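Local coordinates for protein KLLA0E08119p (Kluyveromyces lactis, PDB 3VA7) that is the urea carboxylase part of a urea-degrading enzyme and probably uses ATP, bicarbonate and covalently bound biotin to turn urea into urea-1-carboxylate, at residues W398-K401 and G402-V405; C942-R945 and Y946-T949; D962-A965 and D966-I970; L1113-I1116 and N1117-D1121. One frame throughout, in Å; residues are numbered along the deposited sequence.

Interaction 1. Residues W398-K401 and G402-V405; sequences WVKK and GTNV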
ATOM      1  N   TRP A 398      19.803   8.241  -1.253  1.00 30.70           N
ATOM      2  CA  TRP A 398      19.864   7.111  -2.157  1.00 31.80           C
ATOM      3  C   TRP A 398      18.457   6.538  -2.291  1.00 32.67           C
ATOM      4  O   TRP A 398      18.299   5.438  -2.766  1.00 32.86           O
ATOM      5  CB  TRP A 398      20.828   6.049  -1.621  1.00 30.98           C
ATOM      6  CG  TRP A 398      20.403   5.507  -0.334  1.00 32.54           C
ATOM      7  CD1 TRP A 398      20.481   6.124   0.915  1.00 33.84           C
ATOM      8  CD2 TRP A 398      19.771   4.244  -0.117  1.00 33.94           C
ATOM      9  NE1 TRP A 398      19.948   5.286   1.891  1.00 32.03           N
ATOM     10  CE2 TRP A 398      19.507   4.135   1.286  1.00 33.54           C
ATOM     11  CE3 TRP A 398      19.396   3.191  -0.968  1.00 33.93           C
ATOM     12  CZ2 TRP A 398      18.877   3.013   1.838  1.00 38.45           C
ATOM     13  CZ3 TRP A 398      18.775   2.068  -0.423  1.00 37.70           C
ATOM     14  CH2 TRP A 398      18.519   1.978   0.972  1.00 38.98           C
ATOM     15  N   VAL A 399      17.437   7.305  -1.890  1.00 33.44           N
ATOM     16  CA  VAL A 399      16.067   6.797  -1.860  1.00 33.29           C
ATOM     17  C   VAL A 399      15.077   7.649  -2.668  1.00 34.77           C
ATOM     18  O   VAL A 399      15.311   8.840  -2.947  1.00 35.29           O
ATOM     19  CB  VAL A 399      15.584   6.631  -0.423  1.00 33.57           C
ATOM     20  CG1 VAL A 399      16.641   5.846   0.395  1.00 31.33           C
ATOM     21  CG2 VAL A 399      15.231   7.985   0.200  1.00 29.31           C
ATOM     22  N   LYS A 400      13.992   7.009  -3.096  1.00 35.16           N
ATOM     23  CA  LYS A 400      12.874   7.686  -3.760  1.00 34.60           C
ATOM     24  C   LYS A 400      11.612   6.843  -3.525  1.00 34.32           C
ATOM     25  O   LYS A 400      11.670   5.836  -2.846  1.00 33.36           O
ATOM     26  CB  LYS A 400      13.146   7.874  -5.249  1.00 33.97           C
ATOM     27  CG  LYS A 400      13.952   6.760  -5.817  1.00 37.11           C
ATOM     28  CD  LYS A 400      13.845   6.618  -7.345  1.00 41.81           C
ATOM     29  CE  LYS A 400      14.202   5.128  -7.723  1.00 45.54           C
ATOM     30  NZ  LYS A 400      14.889   4.949  -9.091  1.00 48.44           N
ATOM     31  N   LYS A 401      10.464   7.313  -4.034  1.00 34.91           N
ATOM     32  CA  LYS A 401       9.206   6.584  -4.013  1.00 33.69           C
ATOM     33  C   LYS A 401       9.616   5.197  -4.501  1.00 33.14           C
ATOM     34  O   LYS A 401      10.251   5.067  -5.550  1.00 33.55           O
ATOM     35  CB  LYS A 401       8.223   7.262  -4.982  1.00 33.77           C
ATOM     36  CG  LYS A 401       6.735   6.813  -5.018  1.00 34.77           C
ATOM     37  CD  LYS A 401       6.118   7.443  -6.307  1.00 39.96           C
ATOM     38  CE  LYS A 401       4.724   8.075  -6.100  1.00 43.73           C
ATOM     39  NZ  LYS A 401       4.663   9.607  -5.807  1.00 46.06           N
ATOM     40  N   GLY A 402       9.296   4.163  -3.745  1.00 31.73           N
ATOM     41  CA  GLY A 402       9.563   2.842  -4.247  1.00 31.97           C
ATOM     42  C   GLY A 402      10.609   2.059  -3.511  1.00 31.83           C
ATOM     43  O   GLY A 402      10.436   0.876  -3.300  1.00 32.72           O
ATOM     44  N   THR A 403      11.660   2.728  -3.081  1.00 31.35           N
ATOM     45  CA  THR A 403      12.730   2.119  -2.362  1.00 32.10           C
ATOM     46  C   THR A 403      12.319   1.306  -1.156  1.00 33.71           C
ATOM     47  O   THR A 403      11.561   1.770  -0.321  1.00 33.90           O
ATOM     48  CB  THR A 403      13.742   3.175  -1.925  1.00 32.48           C
ATOM     49  OG1 THR A 403      14.140   3.939  -3.077  1.00 32.15           O
ATOM     50  CG2 THR A 403      14.959   2.498  -1.235  1.00 27.57           C
ATOM     51  N   ASN A 404      12.877   0.099  -1.059  1.00 35.68           N
ATOM     52  CA  ASN A 404      12.757  -0.771   0.134  1.00 36.71           C
ATOM     53  C   ASN A 404      13.887  -0.554   1.087  1.00 37.38           C
ATOM     54  O   ASN A 404      15.014  -0.825   0.783  1.00 37.19           O
ATOM     55  CB  ASN A 404      12.753  -2.248  -0.277  1.00 36.68           C
ATOM     56  CG  ASN A 404      11.522  -2.618  -1.077  1.00 37.02           C
ATOM     57  OD1 ASN A 404      11.596  -2.822  -2.290  1.00 38.84           O
ATOM     58  ND2 ASN A 404      10.375  -2.688  -0.408  1.00 37.57           N
ATOM     59  N   VAL A 405      13.571  -0.056   2.253  1.00 39.78           N
ATOM     60  CA  VAL A 405      14.580   0.264   3.226  1.00 42.54           C
ATOM     61  C   VAL A 405      14.684  -0.886   4.204  1.00 44.99           C
ATOM     62  O   VAL A 405      13.699  -1.187   4.889  1.00 45.50           O
ATOM     63  CB  VAL A 405      14.210   1.541   4.005  1.00 42.38           C
ATOM     64  CG1 VAL A 405      15.281   1.840   5.102  1.00 42.15           C
ATOM     65  CG2 VAL A 405      14.060   2.704   3.026  1.00 40.84           C
TER
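Thr403 meets Lys400 across a type II beta turn, with Lys401 and Gly402 at its two corners. The turn leads from strand 394-397 into strand 404-405, in the C-terminal domain of the biotin carboxylase part. Thr403 N bonds to Lys400 O at 3.1 Å and closes the turn. A second bond runs the other way, from Lys400 N to Thr403 OG1. It is also 3.1 Å long and nearly straight, at 166°. The threonine side chain has a second use. With OG1 beside the backbone N (chi1 -53°), the methyl CG2 is anti to it and points to the apolar start of the loop. CG2 lies 3.9 Å from CZ3 of Trp398, obliquely to the ring, and 4.1 Å from CG1 of Val399. An alanine here removes hydroxyl and methyl, and would probably leave Lys400 N without its mate and open a gap beside Trp398.

The next shell holds these groups in place. Val399 CG1 sits over the centre of one face of the indole. Trp398 NE1 donates to Thr412 O, and the ring makes a cation-pi contact with Arg39 and touches helix 40-53. Backbone bonds tie Gly402 and Thr403 to Leu384. The second corner calls for glycine: with phi 113° at Gly402, a CB would be jammed against Lys401 O.

Interaction 2. Residues C942-R945 and Y946-T949; sequences CVTR and YRET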
ATOM      1  N   CYS A 942      -4.519 -22.006  -4.465  1.00 29.03           N
ATOM      2  CA  CYS A 942      -5.686 -21.131  -4.261  1.00 29.09           C
ATOM      3  C   CYS A 942      -6.882 -22.025  -4.359  1.00 28.47           C
ATOM      4  O   CYS A 942      -7.813 -21.882  -3.605  1.00 29.04           O
ATOM      5  CB  CYS A 942      -5.793 -20.016  -5.313  1.00 29.21           C
ATOM      6  SG  CYS A 942      -4.754 -18.559  -5.095  1.00 32.24           S
ATOM      7  N   VAL A 943      -6.829 -22.971  -5.283  1.00 28.73           N
ATOM      8  CA  VAL A 943      -7.879 -23.968  -5.408  1.00 29.49           C
ATOM      9  C   VAL A 943      -7.866 -24.896  -4.197  1.00 30.19           C
ATOM     10  O   VAL A 943      -8.931 -25.243  -3.659  1.00 32.00           O
ATOM     11  CB  VAL A 943      -7.781 -24.795  -6.700  1.00 29.78           C
ATOM     12  CG1 VAL A 943      -8.980 -25.689  -6.794  1.00 28.95           C
ATOM     13  CG2 VAL A 943      -7.670 -23.885  -7.958  1.00 28.20           C
ATOM     14  N   THR A 944      -6.686 -25.279  -3.730  1.00 29.34           N
ATOM     15  CA  THR A 944      -6.629 -26.122  -2.565  1.00 28.34           C
ATOM     16  C   THR A 944      -7.345 -25.501  -1.375  1.00 27.93           C
ATOM     17  O   THR A 944      -8.185 -26.116  -0.746  1.00 28.36           O
ATOM     18  CB  THR A 944      -5.180 -26.574  -2.231  1.00 29.53           C
ATOM     19  OG1 THR A 944      -4.762 -27.516  -3.242  1.00 27.78           O
ATOM     20  CG2 THR A 944      -5.100 -27.180  -0.771  1.00 24.12           C
ATOM     21  N   ARG A 945      -7.003 -24.282  -1.067  1.00 27.92           N
ATOM     22  CA  ARG A 945      -7.641 -23.587   0.019  1.00 28.35           C
ATOM     23  C   ARG A 945      -9.191 -23.568  -0.197  1.00 28.91           C
ATOM     24  O   ARG A 945     -10.011 -23.697   0.742  1.00 28.84           O
ATOM     25  CB  ARG A 945      -7.060 -22.177   0.055  1.00 28.20           C
ATOM     26  CG  ARG A 945      -7.938 -21.154   0.720  1.00 28.18           C
ATOM     27  CD  ARG A 945      -7.151 -19.883   1.191  1.00 28.04           C
ATOM     28  NE  ARG A 945      -8.098 -19.115   2.013  1.00 31.71           N
ATOM     29  CZ  ARG A 945      -7.821 -18.041   2.740  1.00 30.56           C
ATOM     30  NH1 ARG A 945      -6.591 -17.505   2.753  1.00 24.28           N
ATOM     31  NH2 ARG A 945      -8.821 -17.487   3.417  1.00 29.85           N
ATOM     32  N   TYR A 946      -9.606 -23.437  -1.447  1.00 28.06           N
ATOM     33  CA  TYR A 946     -11.028 -23.386  -1.685  1.00 28.00           C
ATOM     34  C   TYR A 946     -11.658 -24.770  -1.402  1.00 28.26           C
ATOM     35  O   TYR A 946     -12.739 -24.874  -0.821  1.00 28.29           O
ATOM     36  CB  TYR A 946     -11.281 -22.885  -3.101  1.00 27.36           C
ATOM     37  CG  TYR A 946     -12.696 -22.816  -3.420  1.00 26.36           C
ATOM     38  CD1 TYR A 946     -13.461 -21.725  -2.998  1.00 29.96           C
ATOM     39  CD2 TYR A 946     -13.324 -23.873  -4.087  1.00 24.96           C
ATOM     40  CE1 TYR A 946     -14.850 -21.671  -3.261  1.00 28.78           C
ATOM     41  CE2 TYR A 946     -14.701 -23.831  -4.363  1.00 24.91           C
ATOM     42  CZ  TYR A 946     -15.440 -22.717  -3.951  1.00 27.67           C
ATOM     43  OH  TYR A 946     -16.784 -22.639  -4.251  1.00 35.18           O
ATOM     44  N   ARG A 947     -10.939 -25.821  -1.779  1.00 28.74           N
ATOM     45  CA  ARG A 947     -11.384 -27.198  -1.484  1.00 29.72           C
ATOM     46  C   ARG A 947     -11.464 -27.500   0.003  1.00 29.17           C
ATOM     47  O   ARG A 947     -12.343 -28.222   0.424  1.00 28.34           O
ATOM     48  CB  ARG A 947     -10.535 -28.256  -2.204  1.00 28.59           C
ATOM     49  CG  ARG A 947     -10.788 -28.294  -3.684  1.00 29.41           C
ATOM     50  CD  ARG A 947      -9.961 -29.397  -4.395  1.00 33.73           C
ATOM     51  NE  ARG A 947      -8.515 -29.280  -4.166  1.00 30.88           N
ATOM     52  CZ  ARG A 947      -7.868 -29.989  -3.235  1.00 32.91           C
ATOM     53  NH1 ARG A 947      -8.548 -30.864  -2.462  1.00 27.35           N
ATOM     54  NH2 ARG A 947      -6.553 -29.820  -3.075  1.00 30.48           N
ATOM     55  N   GLU A 948     -10.550 -26.945   0.780  1.00 29.96           N
ATOM     56  CA  GLU A 948     -10.515 -27.319   2.159  1.00 31.82           C
ATOM     57  C   GLU A 948     -11.269 -26.343   3.057  1.00 32.62           C
ATOM     58  O   GLU A 948     -11.562 -26.669   4.218  1.00 33.41           O
ATOM     59  CB  GLU A 948      -9.116 -27.834   2.655  1.00 31.83           C
ATOM     60  CG  GLU A 948      -7.953 -26.976   2.320  1.00 35.76           C
ATOM     61  CD  GLU A 948      -6.570 -27.588   2.517  1.00 37.79           C
ATOM     62  OE1 GLU A 948      -5.767 -26.855   3.136  1.00 43.66           O
ATOM     63  OE2 GLU A 948      -6.238 -28.693   2.005  1.00 35.34           O
ATOM     64  N   THR A 949     -11.686 -25.179   2.523  1.00 32.89           N
ATOM     65  CA  THR A 949     -12.331 -24.211   3.414  1.00 31.00           C
ATOM     66  C   THR A 949     -13.780 -23.970   3.108  1.00 30.40           C
ATOM     67  O   THR A 949     -14.481 -23.428   3.957  1.00 29.15           O
ATOM     68  CB  THR A 949     -11.650 -22.863   3.429  1.00 30.99           C
ATOM     69  OG1 THR A 949     -11.799 -22.283   2.130  1.00 31.62           O
ATOM     70  CG2 THR A 949     -10.190 -22.997   3.808  1.00 29.83           C
TER
HETATM   71  O   HOH W   1      -6.274 -28.095  -5.667  1.00 32.30           O
HETATM   72  O   HOH W   2     -10.848 -19.787   2.010  1.00 27.51           O
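Thr944 stands between Arg947 and Glu948, one turn further along the helix, and offers a different branch to each. Its OG1 lies at the edge of the Arg947 guanidinium, near the plane. Water 1 joins the two side chains there. It bonds to Thr944 OG1 at 2.9 Å and accepts from Arg947 NE at 2.9 Å, in the guanidinium plane. A bend at chi3 (-56°) turns the arginine back toward the threonine. The other branch, Thr944 CG2, lies 3.4 Å from Glu948 OE2. The second carboxylate oxygen of Glu948, OE1, accepts from Trp1179 NE1.

These residues belong to the last two turns of helix 937-949 in the carboxyltransferase domain. The helix faces the biotin carrier domain, and strand 1176-1181 of that domain touches Arg945 and Thr949. Arg945 is extended from CG to NE. Its NE donates to water 2, again in the guanidinium plane, at 2.8 Å. Water 2 donates to Thr949 OG1 at 2.7 Å. That hydroxyl donates in turn to Arg945 O, also 2.7 Å, from above the carbonyl plane. The loop of bonds thus returns to the residue where it began. Arg945 NH2 makes a salt bridge with Glu1199, and the Arg945 side chain is about 9 Å from the bound biotin group. Tyr946 points its OH to Pro1015 O and meets Tyr1013 edge to face.

Interaction 3. Residues D962-A965 and D966-I970; sequences DFIA and DVNDI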
ATOM      1  N   ASP A 962      -8.717 -28.744 -15.917  1.00 27.74           N
ATOM      2  CA  ASP A 962      -9.386 -29.969 -16.340  1.00 29.09           C
ATOM      3  C   ASP A 962     -10.905 -29.842 -16.596  1.00 29.32           C
ATOM      4  O   ASP A 962     -11.408 -30.364 -17.592  1.00 30.14           O
ATOM      5  CB  ASP A 962      -9.122 -31.086 -15.340  1.00 30.73           C
ATOM      6  CG  ASP A 962      -7.696 -31.590 -15.392  1.00 32.98           C
ATOM      7  OD1 ASP A 962      -7.055 -31.519 -16.456  1.00 36.54           O
ATOM      8  OD2 ASP A 962      -7.224 -32.074 -14.349  1.00 39.47           O
ATOM      9  N   PHE A 963     -11.622 -29.172 -15.705  1.00 28.78           N
ATOM     10  CA  PHE A 963     -12.937 -28.687 -16.014  1.00 29.56           C
ATOM     11  C   PHE A 963     -13.056 -27.910 -17.363  1.00 30.78           C
ATOM     12  O   PHE A 963     -13.903 -28.291 -18.196  1.00 30.32           O
ATOM     13  CB  PHE A 963     -13.453 -27.841 -14.872  1.00 29.98           C
ATOM     14  CG  PHE A 963     -14.684 -27.094 -15.210  1.00 30.63           C
ATOM     15  CD1 PHE A 963     -15.881 -27.767 -15.415  1.00 34.62           C
ATOM     16  CD2 PHE A 963     -14.651 -25.710 -15.371  1.00 30.95           C
ATOM     17  CE1 PHE A 963     -17.042 -27.064 -15.767  1.00 33.05           C
ATOM     18  CE2 PHE A 963     -15.778 -25.016 -15.705  1.00 28.73           C
ATOM     19  CZ  PHE A 963     -16.967 -25.679 -15.914  1.00 32.04           C
ATOM     20  N   ILE A 964     -12.249 -26.852 -17.594  1.00 30.74           N
ATOM     21  CA  ILE A 964     -12.341 -26.167 -18.875  1.00 31.66           C
ATOM     22  C   ILE A 964     -12.183 -27.224 -19.962  1.00 31.99           C
ATOM     23  O   ILE A 964     -13.020 -27.325 -20.886  1.00 31.93           O
ATOM     24  CB  ILE A 964     -11.212 -25.122 -19.227  1.00 32.64           C
ATOM     25  CG1 ILE A 964     -10.993 -23.961 -18.224  1.00 31.86           C
ATOM     26  CG2 ILE A 964     -11.399 -24.633 -20.677  1.00 32.43           C
ATOM     27  CD1 ILE A 964     -12.094 -23.693 -17.338  1.00 37.34           C
ATOM     28  N   ALA A 965     -11.107 -28.007 -19.858  1.00 31.96           N
ATOM     29  CA  ALA A 965     -10.808 -29.027 -20.898  1.00 32.32           C
ATOM     30  C   ALA A 965     -11.964 -29.976 -21.109  1.00 32.47           C
ATOM     31  O   ALA A 965     -12.401 -30.192 -22.233  1.00 33.27           O
ATOM     32  CB  ALA A 965      -9.567 -29.792 -20.581  1.00 31.36           C
ATOM     33  N   ASP A 966     -12.491 -30.510 -20.029  1.00 33.36           N
ATOM     34  CA  ASP A 966     -13.560 -31.505 -20.121  1.00 35.68           C
ATOM     35  C   ASP A 966     -14.880 -30.948 -20.696  1.00 35.94           C
ATOM     36  O   ASP A 966     -15.507 -31.575 -21.548  1.00 36.34           O
ATOM     37  CB  ASP A 966     -13.737 -32.155 -18.740  1.00 36.67           C
ATOM     38  CG  ASP A 966     -14.687 -33.357 -18.722  1.00 41.99           C
ATOM     39  OD1 ASP A 966     -15.144 -33.663 -17.588  1.00 50.80           O
ATOM     40  OD2 ASP A 966     -14.966 -34.030 -19.756  1.00 42.96           O
ATOM     41  N   VAL A 967     -15.305 -29.763 -20.253  1.00 36.41           N
ATOM     42  CA  VAL A 967     -16.609 -29.250 -20.665  1.00 35.51           C
ATOM     43  C   VAL A 967     -16.557 -28.815 -22.131  1.00 35.52           C
ATOM     44  O   VAL A 967     -17.569 -28.812 -22.870  1.00 36.20           O
ATOM     45  CB  VAL A 967     -17.188 -28.221 -19.675  1.00 34.64           C
ATOM     46  CG1 VAL A 967     -16.391 -26.900 -19.704  1.00 36.53           C
ATOM     47  CG2 VAL A 967     -18.661 -27.983 -19.961  1.00 34.38           C
ATOM     48  N   ASN A 968     -15.361 -28.520 -22.578  1.00 35.45           N
ATOM     49  CA  ASN A 968     -15.171 -28.179 -23.972  1.00 36.19           C
ATOM     50  C   ASN A 968     -14.745 -29.335 -24.876  1.00 37.18           C
ATOM     51  O   ASN A 968     -14.574 -29.143 -26.069  1.00 37.49           O
ATOM     52  CB  ASN A 968     -14.147 -27.060 -24.060  1.00 36.19           C
ATOM     53  CG  ASN A 968     -14.756 -25.721 -23.838  1.00 34.65           C
ATOM     54  OD1 ASN A 968     -15.415 -25.205 -24.734  1.00 38.92           O
ATOM     55  ND2 ASN A 968     -14.544 -25.139 -22.662  1.00 30.51           N
ATOM     56  N   ASP A 969     -14.537 -30.519 -24.302  1.00 38.55           N
ATOM     57  CA  ASP A 969     -14.019 -31.655 -25.034  1.00 39.79           C
ATOM     58  C   ASP A 969     -12.686 -31.458 -25.690  1.00 38.81           C
ATOM     59  O   ASP A 969     -12.555 -31.809 -26.866  1.00 38.23           O
ATOM     60  CB  ASP A 969     -14.978 -32.035 -26.140  1.00 41.46           C
ATOM     61  CG  ASP A 969     -15.741 -33.258 -25.801  1.00 47.83           C
ATOM     62  OD1 ASP A 969     -15.133 -34.394 -25.846  1.00 53.39           O
ATOM     63  OD2 ASP A 969     -16.925 -33.051 -25.431  1.00 52.15           O
ATOM     64  N   ILE A 970     -11.719 -30.898 -24.969  1.00 37.61           N
ATOM     65  CA  ILE A 970     -10.371 -30.768 -25.518  1.00 37.77           C
ATOM     66  C   ILE A 970      -9.386 -31.321 -24.510  1.00 37.58           C
ATOM     67  O   ILE A 970      -9.817 -31.715 -23.458  1.00 36.24           O
ATOM     68  CB  ILE A 970     -10.018 -29.293 -25.867  1.00 37.95           C
ATOM     69  CG1 ILE A 970     -10.175 -28.374 -24.635  1.00 37.39           C
ATOM     70  CG2 ILE A 970     -10.846 -28.817 -27.035  1.00 37.36           C
ATOM     71  CD1 ILE A 970     -10.007 -26.910 -24.953  1.00 34.94           C
TER
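Asn968 holds the carbonyl oxygen of Ile964 with two hydrogen bonds. Its backbone N donates to Ile964 O at 3.1 Å, and its ND2 donates to the same oxygen at 3.2 Å. The two donors come from opposite faces of the carbonyl plane. Ile964 O lies almost in the amide plane of Asn968, 6° out of it. CG of Asn968 is opposite its own carbonyl carbon (chi1 -83°), which folds the amide back alongside Ile964. The other end of the amide, OD1, accepts from Leu1009 N. A leucine in its place would probably leave Leu1009 N without this acceptor and Ile964 O with one donor fewer.

The helix, 960-967, ends in a Schellman motif within the carboxyltransferase domain. Ile970 N reaches back to Ala965 O at 2.9 Å, and Asp969 N to Asp966 O at 3.1 Å. Asp969 takes a positive phi of 58°, which turns the chain out of the helix.

Apolar contacts follow the same turns. Val967 CG1 lies over one face of the Phe963 ring, 4.2 Å from its centroid and displaced toward the rim, a CH-pi contact. Phe1138 of helix 1133-1142 meets the Phe963 ring edge to face and touches Val967 too. Ala965 CB is 4.3 Å from Ile970 CG1, spanning the Schellman turn.

Two salt bridges tie the helix to its surroundings: Asp966 OD2 with Lys1134 and Asp962 OD1 with Arg972.

Interaction 4. Residues L1113-I1116 and N1117-D1121; sequences LAWI and NENID
Ile1116 and Ile1120 touch where one short helix gives way to the next. Their side chains cross at about a right angle, and Ile1116 CG2 lies 4.1 Å from Ile1120 CD1. The delta methyl of Ile1116, CD1, sits at the edge of the Trp1115 ring, in its plane.

Asn1117 closes the first helix. Its N makes a weak bond of 3.3 Å to Leu1113 O. Its own carbonyl starts the next turn, since Ile1120 N donates to Asn1117 O at 2.9 Å. Glu1118 N still bonds to Ala1114 O at 3.2 Å, although Glu1118 is the first residue whose backbone angles leave the helix.

Asn1119, beyond this break, reaches back to Trp1115. Asn1119 ND2 donates to Trp1115 O at 2.8 Å, almost perfectly straight at 176°. The acceptor lies in the amide plane of Asn1119. The same nitrogen sits over one face of the indole, 3.7 Å from NE1 of Trp1115, with ring and amide planes 39° apart. Trp1115 CG is opposite the backbone N (chi1 -176°), which lays the ring beside its own carbonyl and under the amide. Asn1119 holds the N-cap position of the second helix, but its amide does not cap that helix; it bonds back to the first one.

The contact is a surface break between helix 1109-1117 and helix 1120-1128, just after strand 1101-1108. Trp1115 and Asn1119 rest on Arg1005, in the loop after strand 997-1001.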
ATOM      1  N   LEU A1113     -12.849  -7.255 -39.009  1.00 45.13           N
ATOM      2  CA  LEU A1113     -14.003  -7.886 -39.701  1.00 47.47           C
ATOM      3  C   LEU A1113     -13.574  -8.621 -40.954  1.00 48.38           C
ATOM      4  O   LEU A1113     -14.261  -9.525 -41.380  1.00 48.68           O
ATOM      5  CB  LEU A1113     -15.067  -6.866 -40.114  1.00 47.48           C
ATOM      6  CG  LEU A1113     -16.062  -6.402 -39.054  1.00 48.35           C
ATOM      7  CD1 LEU A1113     -16.911  -5.325 -39.728  1.00 48.03           C
ATOM      8  CD2 LEU A1113     -16.941  -7.550 -38.480  1.00 45.19           C
ATOM      9  N   ALA A1114     -12.436  -8.215 -41.524  1.00 49.69           N
ATOM     10  CA  ALA A1114     -11.871  -8.841 -42.706  1.00 50.98           C
ATOM     11  C   ALA A1114     -11.155 -10.128 -42.302  1.00 52.07           C
ATOM     12  O   ALA A1114     -11.153 -11.134 -43.046  1.00 53.28           O
ATOM     13  CB  ALA A1114     -10.905  -7.897 -43.422  1.00 50.87           C
ATOM     14  N   TRP A1115     -10.538 -10.099 -41.130  1.00 51.94           N
ATOM     15  CA  TRP A1115      -9.953 -11.295 -40.572  1.00 51.35           C
ATOM     16  C   TRP A1115     -11.027 -12.334 -40.254  1.00 51.27           C
ATOM     17  O   TRP A1115     -10.805 -13.518 -40.478  1.00 51.19           O
ATOM     18  CB  TRP A1115      -9.155 -10.937 -39.352  1.00 51.07           C
ATOM     19  CG  TRP A1115      -8.455 -12.063 -38.790  1.00 52.30           C
ATOM     20  CD1 TRP A1115      -7.215 -12.521 -39.131  1.00 52.01           C
ATOM     21  CD2 TRP A1115      -8.928 -12.897 -37.748  1.00 53.02           C
ATOM     22  NE1 TRP A1115      -6.879 -13.606 -38.350  1.00 51.35           N
ATOM     23  CE2 TRP A1115      -7.918 -13.862 -37.492  1.00 53.41           C
ATOM     24  CE3 TRP A1115     -10.108 -12.927 -36.992  1.00 53.20           C
ATOM     25  CZ2 TRP A1115      -8.053 -14.854 -36.497  1.00 53.53           C
ATOM     26  CZ3 TRP A1115     -10.245 -13.911 -35.997  1.00 55.89           C
ATOM     27  CH2 TRP A1115      -9.215 -14.864 -35.763  1.00 53.64           C
ATOM     28  N   ILE A1116     -12.194 -11.908 -39.772  1.00 51.25           N
ATOM     29  CA  ILE A1116     -13.262 -12.869 -39.524  1.00 51.78           C
ATOM     30  C   ILE A1116     -13.615 -13.535 -40.821  1.00 53.10           C
ATOM     31  O   ILE A1116     -13.772 -14.740 -40.847  1.00 53.05           O
ATOM     32  CB  ILE A1116     -14.521 -12.281 -38.784  1.00 51.50           C
ATOM     33  CG1 ILE A1116     -14.339 -12.369 -37.276  1.00 51.18           C
ATOM     34  CG2 ILE A1116     -15.770 -13.063 -39.076  1.00 50.14           C
ATOM     35  CD1 ILE A1116     -13.100 -11.657 -36.773  1.00 48.60           C
ATOM     36  N   ASN A1117     -13.700 -12.767 -41.914  1.00 54.97           N
ATOM     37  CA  ASN A1117     -13.986 -13.379 -43.219  1.00 56.25           C
ATOM     38  C   ASN A1117     -13.020 -14.476 -43.685  1.00 56.43           C
ATOM     39  O   ASN A1117     -13.458 -15.609 -43.862  1.00 56.55           O
ATOM     40  CB  ASN A1117     -14.267 -12.344 -44.301  1.00 56.85           C
ATOM     41  CG  ASN A1117     -15.745 -12.159 -44.513  1.00 59.63           C
ATOM     42  OD1 ASN A1117     -16.375 -12.880 -45.307  1.00 59.91           O
ATOM     43  ND2 ASN A1117     -16.334 -11.213 -43.761  1.00 62.19           N
ATOM     44  N   GLU A1118     -11.735 -14.166 -43.839  1.00 56.59           N
ATOM     45  CA  GLU A1118     -10.751 -15.180 -44.221  1.00 58.00           C
ATOM     46  C   GLU A1118     -10.666 -16.393 -43.246  1.00 57.96           C
ATOM     47  O   GLU A1118      -9.651 -17.115 -43.261  1.00 58.91           O
ATOM     48  CB  GLU A1118      -9.326 -14.592 -44.318  1.00 58.44           C
ATOM     49  CG  GLU A1118      -9.171 -13.130 -44.691  1.00 62.38           C
ATOM     50  CD  GLU A1118      -7.769 -12.568 -44.333  1.00 67.58           C
ATOM     51  OE1 GLU A1118      -7.277 -11.675 -45.070  1.00 70.03           O
ATOM     52  OE2 GLU A1118      -7.157 -13.002 -43.319  1.00 67.94           O
ATOM     53  N   ASN A1119     -11.683 -16.608 -42.396  1.00 56.90           N
ATOM     54  CA  ASN A1119     -11.647 -17.633 -41.333  1.00 55.33           C
ATOM     55  C   ASN A1119     -13.048 -17.944 -40.912  1.00 55.35           C
ATOM     56  O   ASN A1119     -13.267 -18.762 -40.012  1.00 56.23           O
ATOM     57  CB  ASN A1119     -10.899 -17.165 -40.091  1.00 53.80           C
ATOM     58  CG  ASN A1119      -9.432 -16.953 -40.327  1.00 54.88           C
ATOM     59  OD1 ASN A1119      -8.650 -17.912 -40.318  1.00 57.58           O
ATOM     60  ND2 ASN A1119      -9.024 -15.693 -40.497  1.00 52.59           N
ATOM     61  N   ILE A1120     -14.009 -17.280 -41.542  1.00 55.24           N
ATOM     62  CA  ILE A1120     -15.418 -17.479 -41.196  1.00 55.77           C
ATOM     63  C   ILE A1120     -15.789 -18.958 -41.080  1.00 55.91           C
ATOM     64  O   ILE A1120     -16.585 -19.334 -40.232  1.00 56.36           O
ATOM     65  CB  ILE A1120     -16.368 -16.763 -42.204  1.00 55.70           C
ATOM     66  CG1 ILE A1120     -17.832 -16.869 -41.762  1.00 55.71           C
ATOM     67  CG2 ILE A1120     -16.201 -17.308 -43.626  1.00 55.43           C
ATOM     68  CD1 ILE A1120     -18.141 -16.167 -40.444  1.00 54.87           C
ATOM     69  N   ASP A1121     -15.181 -19.775 -41.931  1.00 56.07           N
ATOM     70  CA  ASP A1121     -15.528 -21.186 -42.081  1.00 56.95           C
ATOM     71  C   ASP A1121     -15.189 -21.980 -40.838  1.00 56.43           C
ATOM     72  O   ASP A1121     -16.057 -22.634 -40.221  1.00 56.15           O
ATOM     73  CB  ASP A1121     -14.788 -21.753 -43.298  1.00 57.58           C
ATOM     74  CG  ASP A1121     -15.067 -20.936 -44.575  1.00 60.38           C
ATOM     75  OD1 ASP A1121     -16.018 -21.333 -45.315  1.00 59.48           O
ATOM     76  OD2 ASP A1121     -14.373 -19.888 -44.795  1.00 61.05           O
TER

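In the fold
The four contacts come in series along the chain. Interaction 1 shapes a turn in the biotin carboxylase part. Interactions 2 and 3 lie in the carboxyltransferase domain, on the consecutive helices 937-949 and 960-967. Their centres are 21 Å apart, and strand 1045-1049 touches both. Interaction 4 follows at the surface, where helix 1109-1117 meets helix 1120-1128. Its centre is 26 Å from that of interaction 3 and 51 Å from that of interaction 1. None of the four touches another. Interaction 2 is near the bound biotin group, and interaction 3 has a side chain about 13 Å from the urea. Interaction 4 comes just after strand 1101-1108, which belongs to the same mixed sheet as strand 1045-1049.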